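Local coordinates for protein carboxyvinyl-carboxyphosphonate phosphorylmutase (Bacillus anthracis, PDB 4IQD) that belongs to the phosphoenolpyruvate phosphomutase family of enzymes, built on a TIM barrel and assembled here from two subunits, at residues E15-A18 against N19-R22; K268-L271 against S272-Q275; Y286-F289 against E290-D293. All coordinates share one frame; numbering follows the deposited sequence.

Contact 1 (E15-A18 against N19-R22); sequences EELA and NRFR
Leu17 and Arg20 lie side by side on helix 14-26, pointing the same way, and form the main side-chain packing of this turn. The methyl CD2 of Leu17 sits over the centre of one face of the Arg20 guanidinium, with CZ of Arg20 3.9 Å from CD2 of Leu17. Arg20 gets there by sending CG anti to its backbone N (chi1 -175°) and bending at chi3, which lays the flat group back along the helix toward the leucine. Its NH1 is hydrogen-bonded to the carbonyl of Asp89, so one end of the group is held while its face rests on the methyl.

A side-chain-to-backbone approach is less clear. The amide ND2 of Asn19 comes within 2.6 Å of O of Glu15, but the angle is poor and the pair does not count as a hydrogen bond. The two side chains cross at an angle, CG of Glu15 coming 3.8 Å from ND2 of Asn19.

Four backbone bonds carry the helix through the segment. Arg20 N reaches Glu16 O, Phe21 N reaches Leu17 O and Arg22 N reaches Ala18 O, all at 2.9 Å; Asn19 N to Glu15 O is longer, 3.3 Å.

This is the i to i+4 pattern of a regular alpha helix with one buried side. Leu17, Arg20 and Phe21 press on Pro91, just before strand 92-95, and Phe21 meets Tyr161 edge-to-face at the start of strand 161-166. Helix 14-26 thus packs against the N-terminal ends of strands of the TIM barrel.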
# COMPACT_ATOMS: atom_id res chain seq x y z
N GLU A 15 -5.58 -24.36 6.72
CA GLU A 15 -4.86 -25.61 6.93
C GLU A 15 -4.35 -26.16 5.61
O GLU A 15 -3.32 -26.81 5.56
CB GLU A 15 -5.72 -26.63 7.68
CG GLU A 15 -4.90 -27.76 8.29
CD GLU A 15 -5.39 -28.17 9.67
OE1 GLU A 15 -6.44 -27.66 10.11
OE2 GLU A 15 -4.71 -28.99 10.32
N GLU A 16 -5.08 -25.88 4.53
CA GLU A 16 -4.61 -26.22 3.20
C GLU A 16 -3.41 -25.36 2.85
O GLU A 16 -2.45 -25.84 2.25
CB GLU A 16 -5.72 -26.01 2.16
CG GLU A 16 -6.66 -27.21 2.01
CD GLU A 16 -7.99 -26.84 1.39
OE1 GLU A 16 -8.26 -25.63 1.24
OE2 GLU A 16 -8.76 -27.76 1.05
N LEU A 17 -3.47 -24.09 3.24
CA LEU A 17 -2.41 -23.15 2.91
C LEU A 17 -1.10 -23.45 3.65
O LEU A 17 -0.02 -23.36 3.06
CB LEU A 17 -2.87 -21.71 3.15
CG LEU A 17 -3.72 -21.14 2.01
CD1 LEU A 17 -4.11 -19.70 2.30
CD2 LEU A 17 -2.98 -21.24 0.69
N ALA A 18 -1.21 -23.80 4.92
CA ALA A 18 -0.03 -24.14 5.71
C ALA A 18 0.64 -25.40 5.16
O ALA A 18 1.86 -25.46 5.03
CB ALA A 18 -0.40 -24.33 7.16
N ASN A 19 -0.17 -26.40 4.84
CA ASN A 19 0.35 -27.65 4.32
C ASN A 19 0.96 -27.47 2.94
O ASN A 19 1.97 -28.09 2.61
CB ASN A 19 -0.74 -28.72 4.28
CG ASN A 19 -1.28 -29.04 5.66
OD1 ASN A 19 -0.54 -29.03 6.64
ND2 ASN A 19 -2.57 -29.32 5.73
N ARG A 20 0.35 -26.60 2.13
CA ARG A 20 0.87 -26.30 0.81
C ARG A 20 2.23 -25.64 0.96
O ARG A 20 3.17 -25.96 0.24
CB ARG A 20 -0.07 -25.37 0.04
CG ARG A 20 0.36 -25.10 -1.39
CD ARG A 20 -0.34 -23.89 -2.00
NE ARG A 20 -1.78 -24.05 -2.15
CZ ARG A 20 -2.59 -23.13 -2.66
NH1 ARG A 20 -2.11 -21.96 -3.05
NH2 ARG A 20 -3.89 -23.37 -2.76
N PHE A 21 2.32 -24.72 1.91
CA PHE A 21 3.56 -24.04 2.24
C PHE A 21 4.64 -25.04 2.65
O PHE A 21 5.77 -24.99 2.16
CB PHE A 21 3.33 -23.04 3.37
CG PHE A 21 4.54 -22.20 3.69
CD1 PHE A 21 4.80 -21.04 2.98
CD2 PHE A 21 5.40 -22.58 4.71
CE1 PHE A 21 5.90 -20.27 3.28
CE2 PHE A 21 6.51 -21.81 5.01
CZ PHE A 21 6.76 -20.66 4.29
N ARG A 22 4.27 -25.94 3.55
CA ARG A 22 5.19 -26.98 4.01
C ARG A 22 5.69 -27.80 2.83
O ARG A 22 6.89 -28.06 2.71
CB ARG A 22 4.51 -27.90 5.02
CG ARG A 22 5.36 -29.10 5.41
CD ARG A 22 4.64 -30.02 6.37
NE ARG A 22 4.25 -29.35 7.61
CZ ARG A 22 5.07 -29.13 8.63
NH1 ARG A 22 6.34 -29.53 8.57
NH2 ARG A 22 4.63 -28.52 9.71

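Contact 2 (K268-L271 against S272-Q275); sequences KDAL and SNMQ
Met274, modelled as selenomethionine, folds back over Ala270 and Leu271 through its torsions: CG stands anti to the carbonyl carbon, beside the backbone N (chi1 -58°), and the chain is then extended (chi2 -170°), which carries the terminal methyl back along the preceding turn. CG of Met274 passes 3.2 Å from O of Ala270, and CE of the same residue comes to 3.5 Å from that oxygen, so the selenoether chain passes over the Ala270 carbonyl oxygen, which CG and CE approach most closely.

The end of the side chain then meets two apolar groups. CE of Met274 is 4.1 Å from CB of Ala270 and 4.2 Å from CD1 of Leu271, contacts of ordinary van der Waals length. The leucine and the selenomethionine cross at a slant, one branch tip of Leu271 touching the methyl.

The backbone beneath is wound by two successive i to i+3 bonds. Asn273 N donates to Ala270 O at 3.0 Å, and Met274 N makes a weak bond of 3.4 Å to Leu271 O. Leu271 with Ser272, and then Ser272 with Asn273, have backbone torsions close to those of type I turns, so two such turns overlap. At Met274 the backbone opens to an extended conformation, and the winding stops there.

The second subunit lies close by: Tyr226 of the second subunit packs on Leu271, Glu220 of the second subunit on Met274, and the backbone of Gln275 is hydrogen-bonded to that subunit. All this lies in the connection between helix 245-264 and helix 277-283. Ala270 packs on Val257 and Leu260 of the first helix, while Gln275 touches Leu280 and Thr283 of the second.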
# COMPACT_ATOMS: atom_id res chain seq x y z
N LYS A 268 4.35 12.80 -19.13
CA LYS A 268 4.63 12.40 -20.51
C LYS A 268 5.71 11.34 -20.73
O LYS A 268 5.51 10.37 -21.45
CB LYS A 268 5.08 13.64 -21.28
CG LYS A 268 4.11 14.18 -22.30
CD LYS A 268 4.61 15.53 -22.79
CE LYS A 268 4.27 15.76 -24.25
NZ LYS A 268 4.67 17.12 -24.70
N ASP A 269 6.86 11.56 -20.10
CA ASP A 269 8.04 10.78 -20.43
C ASP A 269 8.13 9.47 -19.65
O ASP A 269 9.04 8.67 -19.89
CB ASP A 269 9.30 11.63 -20.20
CG ASP A 269 9.27 12.93 -20.98
OD1 ASP A 269 8.63 12.97 -22.05
OD2 ASP A 269 9.89 13.91 -20.52
N ALA A 270 7.20 9.25 -18.73
CA ALA A 270 7.25 8.06 -17.89
C ALA A 270 6.14 7.07 -18.21
O ALA A 270 5.90 6.13 -17.46
CB ALA A 270 7.19 8.46 -16.42
N LEU A 271 5.48 7.27 -19.35
CA LEU A 271 4.38 6.41 -19.75
C LEU A 271 4.81 4.96 -19.92
O LEU A 271 4.04 4.05 -19.65
CB LEU A 271 3.76 6.92 -21.06
CG LEU A 271 2.56 7.87 -21.03
CD1 LEU A 271 2.75 8.99 -20.05
CD2 LEU A 271 2.32 8.42 -22.42
N SER A 272 6.05 4.76 -20.37
CA SER A 272 6.56 3.42 -20.62
C SER A 272 6.88 2.69 -19.32
O SER A 272 6.99 1.47 -19.29
CB SER A 272 7.79 3.47 -21.52
OG SER A 272 7.48 4.07 -22.76
N ASN A 273 7.04 3.46 -18.25
CA ASN A 273 7.35 2.91 -16.94
C ASN A 273 6.08 2.60 -16.16
O ASN A 273 6.09 2.55 -14.93
CB ASN A 273 8.21 3.88 -16.14
CG ASN A 273 9.59 4.07 -16.75
OD1 ASN A 273 10.20 3.12 -17.24
ND2 ASN A 273 10.09 5.30 -16.71
N MSE A 274 4.99 2.40 -16.88
CA MSE A 274 3.69 2.22 -16.24
C MSE A 274 3.00 0.92 -16.60
O MSE A 274 3.13 0.42 -17.72
CB MSE A 274 2.77 3.40 -16.57
CG MSE A 274 3.31 4.75 -16.17
SE MSE A 274 1.98 6.15 -16.33
CE MSE A 274 3.14 7.70 -16.08
N GLN A 275 2.26 0.39 -15.64
CA GLN A 275 1.32 -0.68 -15.92
C GLN A 275 0.14 -0.07 -16.67
O GLN A 275 -0.36 0.99 -16.28
CB GLN A 275 0.82 -1.28 -14.61
CG GLN A 275 -0.48 -2.04 -14.76
CD GLN A 275 -1.25 -2.11 -13.46
OE1 GLN A 275 -1.74 -3.17 -13.08
NE2 GLN A 275 -1.35 -0.99 -12.77

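Contact 3 (Y286-F289 against E290-D293); sequences YHDF and EELD
Tyr286 and Glu290 meet one turn apart in helix 286-297, the last helix of the model, which leans on the second subunit. The carboxylate comes to the edge of the tyrosine ring, in its plane, with OE2 of Glu290 3.1 Å from CE2 of Tyr286; ring and carboxylate planes are 71° apart. Glu290 is extended beyond CG and runs back along the helix from a CG set anti to the carbonyl carbon (chi1 -56°). Its other oxygen, OE1, lies 3.7 Å from ND1 of His287 and has its hydrogen bond outside the segment, with Tyr281 OH.

The backbone bonds are uneven. Glu291 N to His287 O, 3.1 Å, and Asp293 N to Phe289 O, 3.0 Å, are sound, whereas Glu290 N to Tyr286 O is weak. Leu292 N divides its donation between Asp288 O at 3.4 Å and Phe289 O at 3.1 Å, both weak. On the second subunit, Leu69 packs on Tyr286, Pro67 on Phe289 and Leu135 on Glu290.

The chemistry pulls two ways. An acceptor oxygen against the electropositive C-H rim of Tyr286 is probably mildly attractive, and together with the Tyr281 bond it is likely to help set how the carboxylate of Glu290 is turned. Asp288 and Glu291 instead point the same way, with OD2 of Asp288 only 3.5 Å from OE1 of Glu291. Two negative charges so close should repel and may raise the pKa of one of them, though both residues are exposed and solvent probably screens much of the cost.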
# COMPACT_ATOMS: atom_id res chain seq x y z
N TYR A 286 -10.88 -7.70 -13.34
CA TYR A 286 -12.10 -6.94 -13.56
C TYR A 286 -13.13 -7.77 -14.31
O TYR A 286 -14.32 -7.73 -14.00
CB TYR A 286 -11.79 -5.65 -14.33
CG TYR A 286 -12.97 -4.70 -14.45
CD1 TYR A 286 -13.14 -3.66 -13.55
CD2 TYR A 286 -13.89 -4.83 -15.48
CE1 TYR A 286 -14.21 -2.78 -13.66
CE2 TYR A 286 -14.95 -3.96 -15.61
CZ TYR A 286 -15.11 -2.94 -14.70
OH TYR A 286 -16.18 -2.08 -14.83
N HIS A 287 -12.67 -8.55 -15.29
CA HIS A 287 -13.53 -9.39 -16.11
C HIS A 287 -14.38 -10.36 -15.30
O HIS A 287 -15.56 -10.55 -15.58
CB HIS A 287 -12.71 -10.18 -17.12
CG HIS A 287 -13.50 -11.19 -17.88
ND1 HIS A 287 -14.36 -10.84 -18.90
CD2 HIS A 287 -13.59 -12.53 -17.75
CE1 HIS A 287 -14.93 -11.93 -19.38
NE2 HIS A 287 -14.48 -12.97 -18.71
N ASP A 288 -13.77 -10.99 -14.30
CA ASP A 288 -14.43 -12.04 -13.53
C ASP A 288 -15.59 -11.51 -12.68
O ASP A 288 -16.48 -12.26 -12.30
CB ASP A 288 -13.42 -12.79 -12.68
CG ASP A 288 -12.36 -13.47 -13.52
OD1 ASP A 288 -11.39 -12.80 -13.92
OD2 ASP A 288 -12.50 -14.69 -13.78
N PHE A 289 -15.57 -10.21 -12.40
CA PHE A 289 -16.68 -9.58 -11.70
C PHE A 289 -17.83 -9.36 -12.67
O PHE A 289 -18.99 -9.51 -12.32
CB PHE A 289 -16.24 -8.26 -11.09
CG PHE A 289 -15.29 -8.41 -9.94
CD1 PHE A 289 -15.77 -8.60 -8.65
CD2 PHE A 289 -13.92 -8.39 -10.14
CE1 PHE A 289 -14.91 -8.75 -7.59
CE2 PHE A 289 -13.05 -8.54 -9.08
CZ PHE A 289 -13.55 -8.72 -7.80
N GLU A 290 -17.48 -8.99 -13.90
CA GLU A 290 -18.48 -8.76 -14.93
C GLU A 290 -19.27 -10.02 -15.21
O GLU A 290 -20.49 -10.00 -15.26
CB GLU A 290 -17.81 -8.28 -16.22
CG GLU A 290 -16.94 -7.04 -16.05
CD GLU A 290 -16.22 -6.65 -17.33
OE1 GLU A 290 -15.46 -7.49 -17.87
OE2 GLU A 290 -16.41 -5.51 -17.80
N GLU A 291 -18.56 -11.14 -15.37
CA GLU A 291 -19.22 -12.41 -15.65
C GLU A 291 -20.04 -12.87 -14.46
O GLU A 291 -20.95 -13.68 -14.58
CB GLU A 291 -18.21 -13.49 -16.06
CG GLU A 291 -17.38 -14.06 -14.92
CD GLU A 291 -16.76 -15.40 -15.28
OE1 GLU A 291 -15.66 -15.71 -14.77
OE2 GLU A 291 -17.38 -16.16 -16.06
N LEU A 292 -19.72 -12.32 -13.29
CA LEU A 292 -20.49 -12.61 -12.09
C LEU A 292 -21.82 -11.88 -12.15
O LEU A 292 -22.88 -12.49 -12.00
CB LEU A 292 -19.70 -12.18 -10.85
CG LEU A 292 -20.28 -12.60 -9.50
CD1 LEU A 292 -20.39 -14.11 -9.42
CD2 LEU A 292 -19.41 -12.06 -8.38
N ASP A 293 -21.76 -10.57 -12.39
CA ASP A 293 -22.96 -9.73 -12.41
C ASP A 293 -23.96 -10.11 -13.50
O ASP A 293 -25.17 -9.97 -13.32
CB ASP A 293 -22.57 -8.25 -12.57
CG ASP A 293 -23.75 -7.31 -12.37
OD1 ASP A 293 -24.52 -7.52 -11.41
OD2 ASP A 293 -23.90 -6.37 -13.18

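Overall arrangement
The three contacts are local and follow one another along the chain without touching. Contact 1 belongs to the barrel: its centre is about 15 Å from that of the chain, and the side chain of Phe21 is about 14 Å from a bound pyruvic acid. Contacts 2 and 3 lie farther out, about 30 Å from the chain centre, on the C-terminal extension, with their centres about 28 Å apart and nearest atoms about 10 Å apart; helix 277-283 separates them in sequence. Their centres are about 39 Å and 29 Å from that of contact 1. Both reach the second subunit, which contact 1 does not touch. Contact 2 packs there on Tyr226, a residue that lines one pyruvic acid pocket.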